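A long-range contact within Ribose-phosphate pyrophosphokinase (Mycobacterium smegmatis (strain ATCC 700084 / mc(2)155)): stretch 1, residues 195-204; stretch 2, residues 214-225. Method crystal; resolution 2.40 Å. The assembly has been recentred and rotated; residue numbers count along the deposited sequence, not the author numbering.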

# COMPACT_ATOMS: atom_id res chain seq x y z
N VAL A 195 -78.81 16.54 31.21
CA VAL A 195 -78.73 15.13 31.48
C VAL A 195 -77.77 14.86 32.67
O VAL A 195 -77.00 15.74 33.04
CB VAL A 195 -78.32 14.35 30.20
CG1 VAL A 195 -79.19 14.79 29.01
CG2 VAL A 195 -76.83 14.52 29.86
N PRO A 196 -77.79 13.65 33.23
CA PRO A 196 -76.90 13.33 34.34
C PRO A 196 -75.42 13.23 33.98
O PRO A 196 -75.05 13.16 32.80
CB PRO A 196 -77.41 11.96 34.87
CG PRO A 196 -78.47 11.52 33.96
CD PRO A 196 -78.83 12.64 33.03
N LEU A 197 -74.61 13.13 35.02
CA LEU A 197 -73.19 13.22 34.93
C LEU A 197 -72.52 12.10 35.68
O LEU A 197 -72.99 11.68 36.71
CB LEU A 197 -72.78 14.56 35.52
CG LEU A 197 -71.34 15.06 35.38
CD1 LEU A 197 -70.91 15.10 33.93
CD2 LEU A 197 -71.27 16.46 35.96
N ALA A 198 -71.41 11.60 35.17
CA ALA A 198 -70.59 10.58 35.85
C ALA A 198 -69.12 10.77 35.51
O ALA A 198 -68.78 11.47 34.55
CB ALA A 198 -71.02 9.19 35.45
N PHE A 199 -68.23 10.17 36.30
CA PHE A 199 -66.82 10.23 35.98
C PHE A 199 -66.04 9.07 36.57
O PHE A 199 -66.51 8.43 37.48
CB PHE A 199 -66.22 11.55 36.45
CG PHE A 199 -65.94 11.59 37.90
CD1 PHE A 199 -66.96 11.81 38.80
CD2 PHE A 199 -64.65 11.36 38.37
CE1 PHE A 199 -66.70 11.80 40.16
CE2 PHE A 199 -64.38 11.36 39.73
CZ PHE A 199 -65.41 11.57 40.62
N ILE A 200 -64.85 8.84 36.05
CA ILE A 200 -64.00 7.79 36.52
C ILE A 200 -63.07 8.30 37.61
O ILE A 200 -62.24 9.16 37.36
CB ILE A 200 -63.12 7.24 35.39
CG1 ILE A 200 -63.94 6.28 34.54
CG2 ILE A 200 -62.18 6.14 35.87
CD1 ILE A 200 -65.03 6.66 33.58
N HIS A 201 -63.17 7.69 38.79
CA HIS A 201 -62.33 8.00 39.92
C HIS A 201 -61.15 7.05 39.91
O HIS A 201 -61.35 5.84 39.92
CB HIS A 201 -63.17 7.85 41.20
CG HIS A 201 -62.40 7.99 42.48
ND1 HIS A 201 -62.89 7.54 43.68
CD2 HIS A 201 -61.19 8.55 42.75
CE1 HIS A 201 -62.01 7.80 44.64
NE2 HIS A 201 -60.97 8.41 44.09
N LYS A 202 -59.94 7.60 39.92
CA LYS A 202 -58.70 6.81 40.02
C LYS A 202 -58.05 6.98 41.38
O LYS A 202 -57.71 8.09 41.81
CB LYS A 202 -57.73 7.22 38.92
CG LYS A 202 -58.07 6.49 37.64
CD LYS A 202 -57.53 7.14 36.38
CE LYS A 202 -58.19 6.60 35.14
NZ LYS A 202 -58.34 7.60 34.06
N THR A 203 -57.84 5.87 42.07
CA THR A 203 -57.15 5.88 43.34
C THR A 203 -55.69 5.52 43.13
O THR A 203 -55.39 4.58 42.41
CB THR A 203 -57.81 4.87 44.28
OG1 THR A 203 -59.18 5.25 44.50
CG2 THR A 203 -57.06 4.80 45.63
N ARG A 204 -54.78 6.27 43.75
CA ARG A 204 -53.33 6.04 43.61
C ARG A 204 -52.72 5.63 44.95
O ARG A 204 -53.41 5.64 46.00
CB ARG A 204 -52.65 7.28 43.02
CG ARG A 204 -52.95 7.49 41.54
CD ARG A 204 -52.29 8.74 40.95
NE ARG A 204 -52.88 9.11 39.67
CZ ARG A 204 -54.11 9.61 39.50
NH1 ARG A 204 -54.92 9.83 40.55
NH2 ARG A 204 -54.53 9.89 38.27
N SER A 214 -56.59 1.40 41.54
CA SER A 214 -57.93 1.01 41.07
C SER A 214 -58.72 2.13 40.30
O SER A 214 -58.41 3.31 40.37
CB SER A 214 -58.73 0.47 42.27
OG SER A 214 -59.41 1.49 42.98
N ASN A 215 -59.74 1.71 39.58
CA ASN A 215 -60.60 2.61 38.83
C ASN A 215 -62.06 2.28 39.17
O ASN A 215 -62.44 1.12 39.21
CB ASN A 215 -60.45 2.36 37.33
CG ASN A 215 -59.10 2.77 36.75
OD1 ASN A 215 -58.78 3.93 36.70
ND2 ASN A 215 -58.35 1.82 36.19
N ARG A 216 -62.89 3.30 39.38
CA ARG A 216 -64.32 3.10 39.69
C ARG A 216 -65.15 4.14 38.95
O ARG A 216 -64.75 5.26 38.80
CB ARG A 216 -64.57 3.23 41.21
CG ARG A 216 -63.91 2.15 42.05
CD ARG A 216 -63.93 2.42 43.55
NE ARG A 216 -62.69 3.02 44.08
CZ ARG A 216 -62.50 3.38 45.37
NH1 ARG A 216 -63.47 3.23 46.27
NH2 ARG A 216 -61.34 3.91 45.76
N VAL A 217 -66.35 3.78 38.54
CA VAL A 217 -67.26 4.75 37.99
C VAL A 217 -68.08 5.34 39.12
O VAL A 217 -68.61 4.60 39.92
CB VAL A 217 -68.21 4.09 36.99
CG1 VAL A 217 -69.18 5.11 36.42
CG2 VAL A 217 -67.42 3.42 35.89
N VAL A 218 -68.21 6.65 39.17
CA VAL A 218 -68.97 7.33 40.19
C VAL A 218 -70.14 7.92 39.45
O VAL A 218 -69.96 8.79 38.61
CB VAL A 218 -68.12 8.43 40.89
CG1 VAL A 218 -68.95 9.21 41.90
CG2 VAL A 218 -66.90 7.80 41.56
N GLY A 219 -71.34 7.48 39.80
CA GLY A 219 -72.59 7.83 39.09
C GLY A 219 -73.22 6.60 38.42
O GLY A 219 -72.58 5.55 38.33
N ASP A 220 -74.48 6.72 37.98
CA ASP A 220 -75.21 5.60 37.37
C ASP A 220 -75.21 5.67 35.85
O ASP A 220 -75.74 6.62 35.25
CB ASP A 220 -76.66 5.53 37.86
CG ASP A 220 -77.38 4.24 37.38
OD1 ASP A 220 -76.92 3.14 37.73
OD2 ASP A 220 -78.39 4.31 36.65
N VAL A 221 -74.63 4.64 35.24
CA VAL A 221 -74.58 4.55 33.79
C VAL A 221 -75.31 3.33 33.24
O VAL A 221 -75.45 3.19 32.03
CB VAL A 221 -73.14 4.54 33.26
CG1 VAL A 221 -72.38 5.73 33.79
CG2 VAL A 221 -72.42 3.25 33.64
N LYS A 222 -75.81 2.49 34.12
CA LYS A 222 -76.51 1.25 33.76
C LYS A 222 -77.66 1.48 32.77
O LYS A 222 -78.59 2.24 33.07
CB LYS A 222 -77.09 0.68 35.05
CG LYS A 222 -78.11 -0.44 34.93
CD LYS A 222 -79.34 0.02 35.71
CE LYS A 222 -80.29 -1.07 36.09
NZ LYS A 222 -81.24 -1.30 34.99
N GLY A 223 -77.58 0.84 31.60
CA GLY A 223 -78.57 0.99 30.55
C GLY A 223 -78.58 2.31 29.80
O GLY A 223 -79.50 2.59 29.04
N LYS A 224 -77.56 3.14 29.99
CA LYS A 224 -77.57 4.49 29.40
C LYS A 224 -76.58 4.59 28.26
O LYS A 224 -75.62 3.81 28.20
CB LYS A 224 -77.21 5.54 30.45
CG LYS A 224 -78.07 5.51 31.71
CD LYS A 224 -79.08 6.61 31.69
CE LYS A 224 -79.84 6.77 32.95
NZ LYS A 224 -80.43 8.13 33.02
N THR A 225 -76.82 5.55 27.38
CA THR A 225 -75.88 5.90 26.31
C THR A 225 -74.88 6.90 26.84
O THR A 225 -75.23 8.04 27.09
CB THR A 225 -76.64 6.49 25.11
OG1 THR A 225 -77.57 5.51 24.64
CG2 THR A 225 -75.70 6.85 23.98

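Where the pairing ends, Gly219 sits against Ala198 (CA to CA 4.7 Å) with phi 114°; a CB here would clash with Ala198 CB and jam against the carbonyl oxygen of Val218, so both the neighbouring strand and the local backbone call for glycine. From this point the strands 197-202 and 215-218 run antiparallel, their axes 153° apart. Backbone N and O of alternate residues point at the partner strand, so hydrogen-bonded pairs alternate with closer non-hydrogen-bonded ones: Phe199 and Val218 (CA to CA 5.5 Å) bond through Phe199 N to Val218 O (3.2 Å) and Val218 N to Phe199 O (3.0 Å), as do His201 and Arg216, whereas Ile200 and Val217 (CA to CA 4.7 Å) and Lys202 and Asn215 do not. Thr203 N extends the ladder to Ser214 O (3.1 Å). On the face carrying Phe199, His201, Arg216 and Val218, Phe199 CE1 packs on Val218 CB (3.7 Å) and His201 CB on Val218 CG2 (3.7 Å). The Arg216 side chain reaches across: NH2 donates to Thr203 OG1 (2.8 Å) near the guanidinium plane, while His201 CE1 lies over one guanidinium face, 4.1 Å from Arg216 NH2. Beyond the glycine, Val221 CG1 makes an apolar contact with Ala198 CB (4.1 Å), and Val221 opens a type II turn closed by Lys224 N to Val221 O (2.9 Å).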